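Long-range contact in endonuclease V (PDB 3GOC), which probably takes part in the repair of deaminated bases, nicking DNA at the second phosphodiester bond 3' to a deoxyinosine with magnesium as cofactor: residues A17-I29 and H120-L133. Sequence-based numbering, arbitrary orientation.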
# COMPACT_ATOMS: atom_id res chain seq x y z
N ALA A 17 -4.12 21.94 29.03
CA ALA A 17 -3.79 21.18 27.83
C ALA A 17 -4.21 19.72 27.96
O ALA A 17 -4.79 19.16 27.03
CB ALA A 17 -2.28 21.28 27.54
N ARG A 18 -3.92 19.10 29.10
CA ARG A 18 -4.31 17.72 29.30
C ARG A 18 -5.83 17.60 29.26
O ARG A 18 -6.38 16.62 28.75
CB ARG A 18 -3.79 17.17 30.63
CG ARG A 18 -2.27 17.01 30.67
CD ARG A 18 -1.87 16.11 31.83
NE ARG A 18 -2.33 16.64 33.11
CZ ARG A 18 -1.64 17.50 33.85
NH1 ARG A 18 -2.13 17.94 35.00
NH2 ARG A 18 -0.43 17.90 33.46
N ALA A 19 -6.52 18.61 29.80
CA ALA A 19 -7.98 18.61 29.81
C ALA A 19 -8.50 18.64 28.37
O ALA A 19 -9.50 17.99 28.06
CB ALA A 19 -8.50 19.80 30.60
N VAL A 20 -7.84 19.41 27.51
CA VAL A 20 -8.25 19.50 26.11
C VAL A 20 -8.07 18.13 25.46
O VAL A 20 -8.93 17.66 24.72
CB VAL A 20 -7.43 20.56 25.33
CG1 VAL A 20 -7.73 20.47 23.83
CG2 VAL A 20 -7.75 21.96 25.84
N GLN A 21 -6.95 17.47 25.75
CA GLN A 21 -6.69 16.15 25.19
C GLN A 21 -7.76 15.14 25.60
O GLN A 21 -8.26 14.40 24.76
CB GLN A 21 -5.32 15.63 25.62
CG GLN A 21 -4.15 16.49 25.16
CD GLN A 21 -2.82 15.89 25.55
OE1 GLN A 21 -2.63 15.47 26.69
NE2 GLN A 21 -1.88 15.85 24.61
N ASP A 22 -8.09 15.11 26.88
CA ASP A 22 -9.09 14.16 27.35
C ASP A 22 -10.48 14.44 26.78
O ASP A 22 -11.28 13.53 26.59
CB ASP A 22 -9.15 14.14 28.88
CG ASP A 22 -7.87 13.61 29.51
OD1 ASP A 22 -7.17 12.81 28.85
OD2 ASP A 22 -7.58 13.98 30.66
N GLU A 23 -10.77 15.71 26.50
CA GLU A 23 -12.06 16.09 25.96
C GLU A 23 -12.16 15.82 24.46
O GLU A 23 -13.18 15.30 23.98
CB GLU A 23 -12.33 17.56 26.25
CG GLU A 23 -12.44 17.86 27.74
CD GLU A 23 -12.29 19.33 28.08
OE1 GLU A 23 -12.36 19.69 29.28
OE2 GLU A 23 -12.08 20.14 27.15
N LEU A 24 -11.11 16.15 23.71
CA LEU A 24 -11.11 15.95 22.27
C LEU A 24 -10.90 14.49 21.85
O LEU A 24 -11.29 14.10 20.74
CB LEU A 24 -10.03 16.82 21.61
CG LEU A 24 -10.26 18.33 21.61
CD1 LEU A 24 -9.10 19.02 20.90
CD2 LEU A 24 -11.58 18.66 20.92
N ARG A 25 -10.31 13.69 22.72
CA ARG A 25 -10.05 12.28 22.41
C ARG A 25 -11.37 11.55 22.15
O ARG A 25 -11.40 10.57 21.42
CB ARG A 25 -9.31 11.60 23.55
CG ARG A 25 -8.72 10.25 23.18
CD ARG A 25 -8.63 9.33 24.39
NE ARG A 25 -8.12 10.01 25.57
CZ ARG A 25 -7.94 9.42 26.75
NH1 ARG A 25 -7.47 10.12 27.77
NH2 ARG A 25 -8.22 8.13 26.90
N GLY A 26 -12.44 12.05 22.76
CA GLY A 26 -13.74 11.43 22.59
C GLY A 26 -14.32 11.59 21.20
O GLY A 26 -15.33 10.97 20.86
N ARG A 27 -13.67 12.41 20.38
CA ARG A 27 -14.15 12.62 19.02
C ARG A 27 -13.41 11.72 18.03
O ARG A 27 -13.78 11.64 16.86
CB ARG A 27 -13.98 14.10 18.62
CG ARG A 27 -14.84 15.05 19.44
CD ARG A 27 -15.59 16.03 18.56
NE ARG A 27 -14.75 17.11 18.06
CZ ARG A 27 -14.31 18.11 18.81
NH1 ARG A 27 -13.55 19.06 18.28
NH2 ARG A 27 -14.64 18.17 20.09
N VAL A 28 -12.38 11.03 18.50
CA VAL A 28 -11.60 10.15 17.64
C VAL A 28 -12.41 8.95 17.16
O VAL A 28 -13.12 8.32 17.94
CB VAL A 28 -10.34 9.63 18.38
CG1 VAL A 28 -9.59 8.63 17.50
CG2 VAL A 28 -9.42 10.81 18.72
N ILE A 29 -12.31 8.67 15.87
CA ILE A 29 -13.02 7.54 15.26
C ILE A 29 -11.99 6.46 14.94
O ILE A 29 -11.01 6.71 14.23
CB ILE A 29 -13.76 7.97 13.99
CG1 ILE A 29 -14.89 8.95 14.37
CG2 ILE A 29 -14.33 6.75 13.26
CD1 ILE A 29 -15.58 9.60 13.19
N HIS A 120 0.45 7.37 22.09
CA HIS A 120 0.75 8.55 22.88
C HIS A 120 0.34 8.28 24.33
O HIS A 120 -0.59 7.51 24.57
CB HIS A 120 -0.04 9.71 22.27
CG HIS A 120 0.02 10.99 23.04
ND1 HIS A 120 -0.83 11.27 24.08
CD2 HIS A 120 0.81 12.08 22.89
CE1 HIS A 120 -0.56 12.48 24.55
NE2 HIS A 120 0.43 12.99 23.84
N PRO A 121 1.05 8.88 25.30
CA PRO A 121 0.73 8.68 26.72
C PRO A 121 -0.75 8.83 27.06
O PRO A 121 -1.26 8.15 27.95
CB PRO A 121 1.62 9.71 27.43
CG PRO A 121 1.94 10.72 26.35
CD PRO A 121 2.15 9.85 25.15
N ARG A 122 -1.44 9.73 26.35
CA ARG A 122 -2.86 9.93 26.58
C ARG A 122 -3.68 9.52 25.36
O ARG A 122 -4.83 9.93 25.20
CB ARG A 122 -3.15 11.40 26.94
CG ARG A 122 -3.10 11.69 28.43
CD ARG A 122 -3.51 13.12 28.73
NE ARG A 122 -4.46 13.20 29.84
CZ ARG A 122 -4.17 12.88 31.10
NH1 ARG A 122 -2.96 12.46 31.42
NH2 ARG A 122 -5.10 12.99 32.04
N ARG A 123 -3.06 8.71 24.51
CA ARG A 123 -3.71 8.22 23.30
C ARG A 123 -4.24 9.37 22.45
O ARG A 123 -5.27 9.25 21.80
CB ARG A 123 -4.85 7.27 23.67
CG ARG A 123 -4.44 6.11 24.57
CD ARG A 123 -3.56 5.11 23.84
NE ARG A 123 -3.23 3.96 24.68
CZ ARG A 123 -2.27 3.93 25.60
NH1 ARG A 123 -1.51 5.00 25.80
NH2 ARG A 123 -2.07 2.84 26.33
N PHE A 124 -3.53 10.49 22.46
CA PHE A 124 -3.97 11.65 21.69
C PHE A 124 -2.79 12.47 21.20
O PHE A 124 -2.63 13.64 21.56
CB PHE A 124 -4.91 12.51 22.54
CG PHE A 124 -5.74 13.47 21.74
CD1 PHE A 124 -5.55 14.85 21.85
CD2 PHE A 124 -6.75 13.00 20.90
CE1 PHE A 124 -6.34 15.74 21.12
CE2 PHE A 124 -7.54 13.88 20.16
CZ PHE A 124 -7.34 15.25 20.28
N GLY A 125 -1.96 11.85 20.36
CA GLY A 125 -0.81 12.53 19.81
C GLY A 125 -1.19 13.42 18.63
O GLY A 125 -2.37 13.52 18.27
N LEU A 126 -0.19 14.04 18.02
CA LEU A 126 -0.38 14.96 16.90
C LEU A 126 -1.38 14.51 15.83
O LEU A 126 -2.28 15.26 15.47
CB LEU A 126 0.97 15.24 16.24
CG LEU A 126 0.95 16.12 15.00
CD1 LEU A 126 0.53 17.53 15.39
CD2 LEU A 126 2.34 16.13 14.36
N ALA A 127 -1.21 13.30 15.32
CA ALA A 127 -2.09 12.81 14.28
C ALA A 127 -3.56 12.75 14.71
O ALA A 127 -4.45 13.09 13.94
CB ALA A 127 -1.63 11.44 13.79
N SER A 128 -3.81 12.31 15.94
CA SER A 128 -5.19 12.22 16.41
C SER A 128 -5.78 13.60 16.68
O SER A 128 -6.94 13.86 16.38
CB SER A 128 -5.26 11.37 17.68
OG SER A 128 -4.92 10.03 17.40
N HIS A 129 -4.95 14.48 17.23
CA HIS A 129 -5.35 15.84 17.56
C HIS A 129 -5.69 16.58 16.27
O HIS A 129 -6.73 17.24 16.17
CB HIS A 129 -4.19 16.51 18.30
CG HIS A 129 -4.56 17.75 19.05
ND1 HIS A 129 -3.83 18.21 20.13
CD2 HIS A 129 -5.54 18.66 18.85
CE1 HIS A 129 -4.36 19.34 20.56
NE2 HIS A 129 -5.39 19.64 19.80
N LEU A 130 -4.83 16.45 15.26
CA LEU A 130 -5.06 17.11 13.98
C LEU A 130 -6.29 16.52 13.29
O LEU A 130 -7.09 17.23 12.68
CB LEU A 130 -3.83 16.94 13.08
CG LEU A 130 -3.88 17.61 11.70
CD1 LEU A 130 -3.90 19.13 11.84
CD2 LEU A 130 -2.66 17.16 10.90
N GLY A 131 -6.45 15.20 13.41
CA GLY A 131 -7.59 14.53 12.80
C GLY A 131 -8.92 15.03 13.32
O GLY A 131 -9.83 15.36 12.55
N VAL A 132 -9.05 15.10 14.64
CA VAL A 132 -10.29 15.56 15.24
C VAL A 132 -10.60 17.03 14.94
O VAL A 132 -11.77 17.39 14.74
CB VAL A 132 -10.28 15.32 16.77
CG1 VAL A 132 -11.49 16.00 17.41
CG2 VAL A 132 -10.32 13.82 17.04
N LEU A 133 -9.58 17.87 14.89
CA LEU A 133 -9.80 19.29 14.61
C LEU A 133 -10.19 19.55 13.15
O LEU A 133 -10.99 20.44 12.87
CB LEU A 133 -8.56 20.11 14.95
CG LEU A 133 -8.19 20.18 16.43
CD1 LEU A 133 -6.92 21.00 16.60
CD2 LEU A 133 -9.33 20.80 17.23
O HOH W 1 -2.12 16.42 21.64
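The ring of F124 packs against the backbone of residues 21-25, toward the C-terminal end of helix 14-24, one face turned to Q21 O and R25 N and the other to the start of helix 126-134, where H129 N lies over its rim. CG stands anti to the backbone N (chi1 -162°), which carries the ring out of its loop and under the helix. L24 CB comes obliquely onto F124 CZ at 3.4 Å, and V28 CG2 meets the ring edge in its plane. That same V28 methyl packs on V132 CG2 at 3.6 Å, while V132 CG1 touches R27 CB and lies over one face of its guanidinium.

At the other end, R122 grips D22 side-on. R122 NH2 gives a nearly straight bond to the syn lone pair of D22 OD2 (3.0 Å), and R122 NE reaches D22 OD1 at 2.9 Å from out of the carboxylate plane. R25 NH1 approaches D22 OD1 from the opposite face, also at 2.9 Å, so one carboxylate is shared by two arginines and would offset their charge only in part. R18 CD lies over one face of the R122 guanidinium, offset toward its rim.

Between these two regions the Q21 amide stands almost perpendicular to both the F124 and H120 rings (88° each). Its NE2 bonds to G87 O, which also receives H120 NE2, and to a water that joins F124 O and H129 ND1.

The axes of 17-24 and 126-133 approach to 11.0 Å and cross at 65°. The contact thus lays the N-terminal helix across the helix that follows strand 110-114 in the RNase H-like fold of endonuclease V, packing it onto the loop leading from that metal-binding strand.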